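Local coordinates for immune protein (Enterobacter cloacae, PDB 6D7Y) that binds the toxic C-terminal tip of CdiA and probably protects the cell from it, as the immunity protein of a contact-dependent growth inhibition system, at residues D54-F59 with G92-G97. Numbering follows the deposited sequence.
Sequences DSFLGF and GGVDVG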
loop_
_atom_site.group_PDB
_atom_site.type_symbol
_atom_site.label_atom_id
_atom_site.label_comp_id
_atom_site.label_asym_id
_atom_site.label_seq_id
_atom_site.Cartn_x
_atom_site.Cartn_y
_atom_site.Cartn_z
ATOM N N ASP B 54 8.274 0.371 15.381
ATOM C CA ASP B 54 8.299 -0.376 16.630
ATOM C C ASP B 54 7.183 0.123 17.555
ATOM O O ASP B 54 6.458 -0.678 18.153
ATOM C CB ASP B 54 9.671 -0.240 17.310
ATOM C CG ASP B 54 9.839 -1.182 18.498
ATOM O OD1 ASP B 54 9.058 -2.164 18.590
ATOM O OD2 ASP B 54 10.765 -0.961 19.328
ATOM N N SER B 55 7.037 1.445 17.646
ATOM C CA SER B 55 5.990 2.055 18.475
ATOM C C SER B 55 4.625 1.699 17.932
ATOM O O SER B 55 3.713 1.414 18.690
ATOM C CB SER B 55 6.130 3.575 18.503
ATOM O OG SER B 55 7.345 3.934 19.106
ATOM N N PHE B 56 4.493 1.738 16.614
ATOM C CA PHE B 56 3.235 1.381 15.947
ATOM C C PHE B 56 2.839 -0.053 16.317
ATOM O O PHE B 56 1.703 -0.302 16.719
ATOM C CB PHE B 56 3.384 1.559 14.428
ATOM C CG PHE B 56 2.236 1.013 13.623
ATOM C CD1 PHE B 56 1.061 1.739 13.476
ATOM C CD2 PHE B 56 2.345 -0.216 12.989
ATOM C CE1 PHE B 56 0.000 1.239 12.725
ATOM C CE2 PHE B 56 1.292 -0.723 12.238
ATOM C CZ PHE B 56 0.117 0.003 12.109
ATOM N N LEU B 57 3.799 -0.972 16.227
ATOM C CA LEU B 57 3.558 -2.384 16.533
ATOM C C LEU B 57 3.335 -2.675 18.010
ATOM O O LEU B 57 2.628 -3.616 18.349
ATOM C CB LEU B 57 4.696 -3.245 16.007
ATOM C CG LEU B 57 4.839 -3.224 14.490
ATOM C CD1 LEU B 57 6.115 -3.930 14.079
ATOM C CD2 LEU B 57 3.614 -3.818 13.789
ATOM N N GLY B 58 3.937 -1.875 18.881
ATOM C CA GLY B 58 3.785 -2.072 20.322
ATOM C C GLY B 58 2.540 -1.425 20.901
ATOM O O GLY B 58 2.245 -1.616 22.078
ATOM N N PHE B 59 1.800 -0.673 20.084
ATOM C CA PHE B 59 0.605 0.017 20.573
ATOM C C PHE B 59 -0.481 -0.955 21.027
ATOM O O PHE B 59 -0.848 -1.875 20.299
ATOM C CB PHE B 59 0.047 0.967 19.507
ATOM C CG PHE B 59 -1.043 1.876 20.014
ATOM C CD1 PHE B 59 -0.721 3.050 20.705
ATOM C CD2 PHE B 59 -2.381 1.580 19.795
ATOM C CE1 PHE B 59 -1.718 3.896 21.172
ATOM C CE2 PHE B 59 -3.380 2.424 20.258
ATOM C CZ PHE B 59 -3.049 3.583 20.949
ATOM N N GLY B 92 -6.397 -9.374 13.366
ATOM C CA GLY B 92 -5.798 -10.367 12.470
ATOM C C GLY B 92 -4.379 -10.115 11.969
ATOM O O GLY B 92 -3.777 -11.012 11.382
ATOM N N GLY B 93 -3.841 -8.909 12.171
ATOM C CA GLY B 93 -2.482 -8.609 11.713
ATOM C C GLY B 93 -2.281 -7.189 11.207
ATOM O O GLY B 93 -2.897 -6.254 11.717
ATOM N N VAL B 94 -1.442 -7.045 10.177
ATOM C CA VAL B 94 -1.102 -5.753 9.590
ATOM C C VAL B 94 -1.220 -5.757 8.054
ATOM O O VAL B 94 -0.794 -6.699 7.391
ATOM C CB VAL B 94 0.337 -5.346 9.973
ATOM C CG1 VAL B 94 0.747 -4.039 9.292
ATOM C CG2 VAL B 94 0.461 -5.215 11.485
ATOM N N ASP B 95 -1.807 -4.688 7.507
ATOM C CA ASP B 95 -1.941 -4.520 6.064
ATOM C C ASP B 95 -1.275 -3.192 5.672
ATOM O O ASP B 95 -1.232 -2.255 6.468
ATOM C CB ASP B 95 -3.401 -4.399 5.617
ATOM C CG ASP B 95 -4.191 -5.673 5.712
ATOM O OD1 ASP B 95 -3.712 -6.723 6.197
ATOM O OD2 ASP B 95 -5.355 -5.611 5.270
ATOM N N VAL B 96 -0.769 -3.140 4.446
ATOM C CA VAL B 96 -0.172 -1.945 3.869
ATOM C C VAL B 96 -0.947 -1.734 2.575
ATOM O O VAL B 96 -1.019 -2.626 1.746
ATOM C CB VAL B 96 1.330 -2.120 3.609
ATOM C CG1 VAL B 96 1.894 -0.919 2.880
ATOM C CG2 VAL B 96 2.072 -2.372 4.928
ATOM N N GLY B 97 -1.570 -0.565 2.396
ATOM C CA GLY B 97 -2.332 -0.335 1.209
ATOM C C GLY B 97 -1.960 0.954 0.545
ATOM O O GLY B 97 -1.490 1.859 1.214
#
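V94 receives two side chains from the last turn of helix 50-58, F56 and L57, where that short helix packs on one face of the antiparallel sheet near the start of strand 93-102. Of the two, L57 comes closer: its CD2 methyl lies 4.1 Å from CG2 of V94, and the two side chains cross at about a right angle. L57 CG sits anti to its carbonyl carbon (chi1 -64°), and from there the CD2 branch reaches toward the strand while CD1 is turned away from the valine. F56 starts toward the strand and reaches it with the rim of its ring, CE2 standing 4.5 Å from V94 CG1, a methyl near the ring plane rather than over a face.

F56 and V94 form the buried side. F65 meets the F56 ring edge-to-face, V87 and K89 of the neighbouring strand 78-90 also touch it, and L17 of helix 17-25 packs against L57. The looser side begins at L57 itself, which touches V94 most closely yet is partly exposed, and G58 after it is exposed. K89 also reaches the helix end, where its ammonium group hydrogen-bonds the carbonyl oxygens of L57 and F59. No hydrogen bond joins the two segments, and only 84 Å² is buried between them, so this is a light apolar touch between helix and sheet. The nearest CA pair, L57 and V94, is 9.0 Å apart. At the ring edge, F56 CE2 looks into the valine fork, with V94 CG2 at 4.6 Å hardly farther than CG1.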